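Local structure of intracellular sulfur oxidation protein DsrF (Allochromatium vinosum, 2HY5) at residues B[5-10]-B[36-41]; B[76-81]-B[109-114]. The protein is of unknown function but could take part in the oxidation of intracellular sulfur, in a complex with DsrE and DsrH. All blocks are in the same frame, centred on the assembly; numbering follows the deposited sequence.

Interaction 1. Residues B[5-10]-B[36-41]; sequences VKKFMY and DQDVCV
Strands 7-12 and 38-43 are the two parallel strands of a beta-alpha-beta unit, joined through helix 21-32. Four backbone hydrogen bonds zip them together, each nearly along the C=O axis of its acceptor. Asp38 N donates to Lys6 O and Cys40 N to Phe8 O. In return Phe8 N reaches Asp38 O at 2.7 Å, close to straight at 170°, and Tyr10 N reaches Cys40 O at 3.0 Å.

Gln37 extends the pairing beyond the strands. Its side chain folds back at chi2 (-59°), so OE1 faces the backbone just before strand 7-12. OE1 takes Lys6 N at 3.1 Å and Val5 N at 3.3 Å, both from above the carbonyl plane. Gln37 NE2 bonds to Phe35 O, which helps fix the turn of the amide. Gln37 CG also packs 4.0 Å from Phe8 CE1. An alanine here would remove the amide and would probably leave the backbone around Val5 and Lys6 less firmly held.

The Phe8 and Tyr10 face also carries Val39 and Val41. Val39 CG1 meets the edge of the Tyr10 ring, 3.4 Å from CE2. On the other face Met9 CB lies 3.8 Å from Cys40 SG. There Lys7 crosses Asp38 obliquely in a long, weak salt bridge, NZ to OD1 3.5 Å, and the position of NZ is uncertain.

The Tyr10 ring stacks with Phe134 of strand 132-135, and the Phe8 ring meets it edge-to-face. Tyr10 also touches Val28 and Val29 of helix 21-32, while Met9 lies against helix 120-129. Lys6 NZ bonds to Ile120 O and Ala119 O of the neighbouring DsrE chain, so this end of the sheet reaches a subunit interface.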
loop_
_atom_site.group_PDB
_atom_site.type_symbol
_atom_site.label_atom_id
_atom_site.label_comp_id
_atom_site.label_asym_id
_atom_site.label_seq_id
_atom_site.Cartn_x
_atom_site.Cartn_y
_atom_site.Cartn_z
ATOM N N VAL B 5 -6.370 -32.966 0.919
ATOM C CA VAL B 5 -7.432 -33.165 1.947
ATOM C C VAL B 5 -8.210 -31.866 2.120
ATOM O O VAL B 5 -9.440 -31.849 2.064
ATOM C CB VAL B 5 -6.835 -33.554 3.317
ATOM C CG1 VAL B 5 -7.763 -34.510 4.046
ATOM C CG2 VAL B 5 -5.454 -34.169 3.127
ATOM N N LYS B 6 -7.481 -30.773 2.317
ATOM C CA LYS B 6 -8.101 -29.468 2.506
ATOM C C LYS B 6 -8.364 -28.730 1.206
ATOM O O LYS B 6 -7.747 -28.996 0.175
ATOM C CB LYS B 6 -7.229 -28.579 3.387
ATOM C CG LYS B 6 -7.281 -28.913 4.860
ATOM C CD LYS B 6 -6.534 -27.860 5.652
ATOM C CE LYS B 6 -6.640 -28.118 7.140
ATOM N NZ LYS B 6 -5.910 -27.086 7.916
ATOM N N LYS B 7 -9.299 -27.791 1.278
ATOM C CA LYS B 7 -9.677 -26.966 0.145
ATOM C C LYS B 7 -9.045 -25.588 0.319
ATOM O O LYS B 7 -9.402 -24.850 1.233
ATOM C CB LYS B 7 -11.201 -26.839 0.085
ATOM C CG LYS B 7 -11.672 -25.780 -0.883
ATOM C CD LYS B 7 -11.031 -26.003 -2.231
ATOM C CE LYS B 7 -11.211 -24.817 -3.138
ATOM N NZ LYS B 7 -10.484 -25.057 -4.400
ATOM N N PHE B 8 -8.106 -25.253 -0.563
ATOM C CA PHE B 8 -7.421 -23.967 -0.511
ATOM C C PHE B 8 -7.851 -23.029 -1.630
ATOM O O PHE B 8 -7.896 -23.427 -2.795
ATOM C CB PHE B 8 -5.905 -24.158 -0.609
ATOM C CG PHE B 8 -5.272 -24.719 0.633
ATOM C CD1 PHE B 8 -3.944 -25.137 0.617
ATOM C CD2 PHE B 8 -5.987 -24.810 1.822
ATOM C CE1 PHE B 8 -3.338 -25.638 1.766
ATOM C CE2 PHE B 8 -5.389 -25.310 2.978
ATOM C CZ PHE B 8 -4.064 -25.724 2.949
ATOM N N MET B 9 -8.163 -21.788 -1.272
ATOM C CA MET B 9 -8.545 -20.781 -2.261
ATOM C C MET B 9 -7.478 -19.702 -2.299
ATOM O O MET B 9 -7.007 -19.249 -1.259
ATOM C CB MET B 9 -9.887 -20.117 -1.912
ATOM C CG MET B 9 -10.215 -18.926 -2.827
ATOM S SD MET B 9 -11.733 -18.021 -2.441
ATOM C CE MET B 9 -12.930 -19.101 -3.145
ATOM N N TYR B 10 -7.090 -19.303 -3.504
ATOM C CA TYR B 10 -6.109 -18.241 -3.691
ATOM C C TYR B 10 -6.906 -17.069 -4.234
ATOM O O TYR B 10 -7.337 -17.092 -5.383
ATOM C CB TYR B 10 -5.046 -18.681 -4.696
ATOM C CG TYR B 10 -4.120 -19.728 -4.133
ATOM C CD1 TYR B 10 -2.988 -19.360 -3.410
ATOM C CD2 TYR B 10 -4.390 -21.089 -4.292
ATOM C CE1 TYR B 10 -2.144 -20.317 -2.857
ATOM C CE2 TYR B 10 -3.550 -22.057 -3.738
ATOM C CZ TYR B 10 -2.428 -21.660 -3.023
ATOM O OH TYR B 10 -1.590 -22.602 -2.467
ATOM N N ASP B 36 -0.404 -31.441 -3.157
ATOM C CA ASP B 36 -1.604 -32.137 -3.619
ATOM C C ASP B 36 -2.874 -31.896 -2.796
ATOM O O ASP B 36 -3.530 -32.842 -2.355
ATOM C CB ASP B 36 -1.341 -33.648 -3.725
ATOM C CG ASP B 36 -0.851 -34.256 -2.422
ATOM O OD1 ASP B 36 0.322 -34.026 -2.056
ATOM O OD2 ASP B 36 -1.638 -34.962 -1.758
ATOM N N GLN B 37 -3.219 -30.629 -2.586
ATOM C CA GLN B 37 -4.434 -30.288 -1.850
ATOM C C GLN B 37 -5.463 -29.926 -2.913
ATOM O O GLN B 37 -5.136 -29.905 -4.097
ATOM C CB GLN B 37 -4.193 -29.084 -0.931
ATOM C CG GLN B 37 -3.130 -29.312 0.135
ATOM C CD GLN B 37 -3.468 -30.471 1.050
ATOM O OE1 GLN B 37 -4.477 -30.448 1.756
ATOM N NE2 GLN B 37 -2.625 -31.496 1.042
ATOM N N ASP B 38 -6.699 -29.664 -2.504
ATOM C CA ASP B 38 -7.742 -29.278 -3.451
ATOM C C ASP B 38 -7.566 -27.774 -3.591
ATOM O O ASP B 38 -7.740 -27.041 -2.620
ATOM C CB ASP B 38 -9.125 -29.588 -2.882
ATOM C CG ASP B 38 -10.221 -29.482 -3.923
ATOM O OD1 ASP B 38 -10.215 -28.505 -4.702
ATOM O OD2 ASP B 38 -11.096 -30.372 -3.956
ATOM N N VAL B 39 -7.230 -27.315 -4.793
ATOM C CA VAL B 39 -6.982 -25.894 -5.010
ATOM C C VAL B 39 -7.845 -25.190 -6.050
ATOM O O VAL B 39 -8.224 -25.764 -7.062
ATOM C CB VAL B 39 -5.504 -25.672 -5.421
ATOM C CG1 VAL B 39 -5.247 -24.200 -5.715
ATOM C CG2 VAL B 39 -4.581 -26.176 -4.324
ATOM N N CYS B 40 -8.159 -23.930 -5.780
ATOM C CA CYS B 40 -8.897 -23.123 -6.736
ATOM C C CYS B 40 -8.302 -21.728 -6.665
ATOM O O CYS B 40 -7.903 -21.258 -5.597
ATOM C CB CYS B 40 -10.402 -23.095 -6.439
ATOM S SG CYS B 40 -10.904 -22.287 -4.923
ATOM N N VAL B 41 -8.208 -21.083 -7.818
ATOM C CA VAL B 41 -7.651 -19.745 -7.888
ATOM C C VAL B 41 -8.757 -18.847 -8.401
ATOM O O VAL B 41 -9.309 -19.093 -9.465
ATOM C CB VAL B 41 -6.459 -19.695 -8.856
ATOM C CG1 VAL B 41 -5.821 -18.315 -8.823
ATOM C CG2 VAL B 41 -5.451 -20.760 -8.480
#

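Interaction 2. Residues B[76-81]-B[109-114]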
loop_
_atom_site.group_PDB
_atom_site.type_symbol
_atom_site.label_atom_id
_atom_site.label_comp_id
_atom_site.label_asym_id
_atom_site.label_seq_id
_atom_site.Cartn_x
_atom_site.Cartn_y
_atom_site.Cartn_z
ATOM N N GLU B 76 -1.129 -28.928 -11.861
ATOM C CA GLU B 76 -2.353 -29.541 -11.348
ATOM C C GLU B 76 -3.508 -28.613 -10.999
ATOM O O GLU B 76 -4.496 -29.060 -10.419
ATOM C CB GLU B 76 -2.045 -30.418 -10.126
ATOM C CG GLU B 76 -1.762 -31.876 -10.453
ATOM C CD GLU B 76 -1.790 -32.768 -9.224
ATOM O OE1 GLU B 76 -1.676 -34.002 -9.382
ATOM O OE2 GLU B 76 -1.930 -32.237 -8.101
ATOM N N VAL B 77 -3.399 -27.332 -11.331
ATOM C CA VAL B 77 -4.493 -26.419 -11.035
ATOM C C VAL B 77 -5.568 -26.598 -12.106
ATOM O O VAL B 77 -5.366 -26.259 -13.272
ATOM C CB VAL B 77 -4.029 -24.958 -11.020
ATOM C CG1 VAL B 77 -5.163 -24.072 -10.540
ATOM C CG2 VAL B 77 -2.814 -24.812 -10.114
ATOM N N ARG B 78 -6.709 -27.140 -11.696
ATOM C CA ARG B 78 -7.824 -27.409 -12.595
ATOM C C ARG B 78 -8.926 -26.364 -12.455
ATOM O O ARG B 78 -9.659 -26.089 -13.411
ATOM C CB ARG B 78 -8.388 -28.801 -12.279
ATOM C CG ARG B 78 -9.657 -29.187 -13.024
ATOM C CD ARG B 78 -9.413 -29.351 -14.512
ATOM N NE ARG B 78 -10.556 -29.953 -15.192
ATOM C CZ ARG B 78 -10.915 -31.229 -15.074
ATOM N NH1 ARG B 78 -10.219 -32.052 -14.301
ATOM N NH2 ARG B 78 -11.973 -31.683 -15.731
ATOM N N ARG B 79 -9.033 -25.780 -11.264
ATOM C CA ARG B 79 -10.065 -24.790 -10.985
ATOM C C ARG B 79 -9.573 -23.346 -10.932
ATOM O O ARG B 79 -8.999 -22.909 -9.937
ATOM C CB ARG B 79 -10.764 -25.135 -9.668
ATOM C CG ARG B 79 -11.410 -26.506 -9.652
ATOM C CD ARG B 79 -12.397 -26.652 -10.800
ATOM N NE ARG B 79 -12.992 -27.986 -10.846
ATOM C CZ ARG B 79 -13.824 -28.401 -11.795
ATOM N NH1 ARG B 79 -14.166 -27.587 -12.783
ATOM N NH2 ARG B 79 -14.318 -29.630 -11.753
ATOM N N ILE B 80 -9.821 -22.614 -12.011
ATOM C CA ILE B 80 -9.438 -21.211 -12.114
ATOM C C ILE B 80 -10.721 -20.449 -12.427
ATOM O O ILE B 80 -11.356 -20.688 -13.450
ATOM C CB ILE B 80 -8.399 -21.008 -13.232
ATOM C CG1 ILE B 80 -7.118 -21.765 -12.870
ATOM C CG2 ILE B 80 -8.116 -19.527 -13.425
ATOM C CD1 ILE B 80 -6.021 -21.655 -13.906
ATOM N N TYR B 81 -11.106 -19.552 -11.525
ATOM C CA TYR B 81 -12.340 -18.789 -11.682
ATOM C C TYR B 81 -12.144 -17.292 -11.835
ATOM O O TYR B 81 -11.241 -16.705 -11.244
ATOM C CB TYR B 81 -13.257 -19.032 -10.485
ATOM C CG TYR B 81 -13.572 -20.487 -10.226
ATOM C CD1 TYR B 81 -12.925 -21.192 -9.211
ATOM C CD2 TYR B 81 -14.525 -21.155 -10.989
ATOM C CE1 TYR B 81 -13.225 -22.531 -8.960
ATOM C CE2 TYR B 81 -14.831 -22.488 -10.750
ATOM C CZ TYR B 81 -14.181 -23.170 -9.735
ATOM O OH TYR B 81 -14.493 -24.486 -9.500
ATOM N N GLU B 109 -7.872 -36.375 -20.184
ATOM C CA GLU B 109 -8.501 -35.079 -20.391
ATOM C C GLU B 109 -7.484 -34.095 -20.955
ATOM O O GLU B 109 -6.346 -34.020 -20.493
ATOM C CB GLU B 109 -9.123 -34.558 -19.091
ATOM C CG GLU B 109 -8.220 -34.577 -17.879
ATOM C CD GLU B 109 -9.006 -34.503 -16.579
ATOM O OE1 GLU B 109 -8.384 -34.566 -15.497
ATOM O OE2 GLU B 109 -10.249 -34.388 -16.640
ATOM N N GLU B 110 -7.900 -33.365 -21.982
ATOM C CA GLU B 110 -7.044 -32.388 -22.645
ATOM C C GLU B 110 -7.881 -31.169 -22.993
ATOM O O GLU B 110 -8.530 -31.133 -24.036
ATOM C CB GLU B 110 -6.464 -32.989 -23.925
ATOM C CG GLU B 110 -5.700 -34.284 -23.716
ATOM C CD GLU B 110 -5.433 -35.012 -25.018
ATOM O OE1 GLU B 110 -4.796 -34.416 -25.913
ATOM O OE2 GLU B 110 -5.856 -36.181 -25.142
ATOM N N PHE B 111 -7.871 -30.175 -22.113
ATOM C CA PHE B 111 -8.645 -28.958 -22.329
ATOM C C PHE B 111 -7.778 -27.773 -22.740
ATOM O O PHE B 111 -6.745 -27.501 -22.126
ATOM C CB PHE B 111 -9.420 -28.602 -21.063
ATOM C CG PHE B 111 -10.496 -29.587 -20.717
ATOM C CD1 PHE B 111 -11.612 -29.735 -21.536
ATOM C CD2 PHE B 111 -10.396 -30.373 -19.574
ATOM C CE1 PHE B 111 -12.610 -30.649 -21.220
ATOM C CE2 PHE B 111 -11.393 -31.292 -19.249
ATOM C CZ PHE B 111 -12.502 -31.428 -20.074
ATOM N N ASP B 112 -8.218 -27.067 -23.778
ATOM C CA ASP B 112 -7.513 -25.897 -24.296
ATOM C C ASP B 112 -7.571 -24.741 -23.298
ATOM O O ASP B 112 -6.666 -23.906 -23.246
ATOM C CB ASP B 112 -8.148 -25.462 -25.620
ATOM C CG ASP B 112 -8.042 -26.526 -26.695
ATOM O OD1 ASP B 112 -7.983 -27.726 -26.349
ATOM O OD2 ASP B 112 -8.040 -26.162 -27.888
ATOM N N ASN B 113 -8.643 -24.685 -22.515
ATOM C CA ASN B 113 -8.790 -23.613 -21.541
ATOM C C ASN B 113 -9.706 -24.019 -20.399
ATOM O O ASN B 113 -10.825 -24.481 -20.618
ATOM C CB ASN B 113 -9.336 -22.353 -22.226
ATOM C CG ASN B 113 -9.423 -21.162 -21.283
ATOM O OD1 ASN B 113 -8.687 -21.080 -20.299
ATOM N ND2 ASN B 113 -10.311 -20.223 -21.594
ATOM N N ILE B 114 -9.222 -23.850 -19.177
ATOM C CA ILE B 114 -10.021 -24.184 -18.013
ATOM C C ILE B 114 -10.473 -22.947 -17.244
ATOM O O ILE B 114 -11.153 -23.056 -16.225
ATOM C CB ILE B 114 -9.266 -25.156 -17.069
ATOM C CG1 ILE B 114 -7.826 -24.693 -16.843
ATOM C CG2 ILE B 114 -9.260 -26.549 -17.675
ATOM C CD1 ILE B 114 -7.689 -23.397 -16.095
HETATM O O HOH W 1 -11.862 -23.904 -13.782
#
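Two isoleucines make the tight part of this contact. Ile80 CD1 and Ile114 CD1 meet at 3.3 Å, closer than usual for two methyl carbons. In Ile114, chi1 (46°) puts CG1 in the crowded position between the backbone N and the carbonyl carbon, and chi2 then turns CD1 onto the buried Ile80. Both side chains also touch Ile100.

No direct hydrogen bond joins the two segments. One water bridges them instead. It accepts from Ile80 N at 3.0 Å and lies 2.7 Å from Ile114 O and 3.1 Å from Arg78 O.

The solvent side is looser. Arg78 bends at chi2 (67°) and meets Glu109 tip to tip in a salt bridge, NH1 to OE2 3.3 Å. The guanidinium and carboxylate planes are 80° apart, so the two groups do not pair flat. Arg78 NH2 also passes obliquely by Phe111 CE2 at 3.6 Å. Phe102 of strand 102-103 touches Arg78, Glu109 and Ile114.

The arrangement is that of a small antiparallel hairpin, strands 102-103 and 110-111, folded beside the entry to a parallel sheet. Beyond Ile114 the chain enters strand 115-118, the neighbour of strand 79-83.

Interaction 1 and interaction 2 meet through adjacent strands of one parallel sheet. Val41 O probably accepts from Tyr81 N at 2.8 Å, and Val41 N probably donates to Arg79 O. Strand 38-43 thus lies between strands 7-12 and 79-83. Interaction 1 lies within the sheet. Its direct backbone bonds reflect that place, and its side chains run from buried at Met9 and Tyr10 to exposed at Asp38. Interaction 2 is a surface contact, where a loop and hairpin fold against the start of a strand. It relies on an isoleucine pair, a bridging water and a salt bridge. Other subunits reach interaction 1 but do not touch the segments of interaction 2.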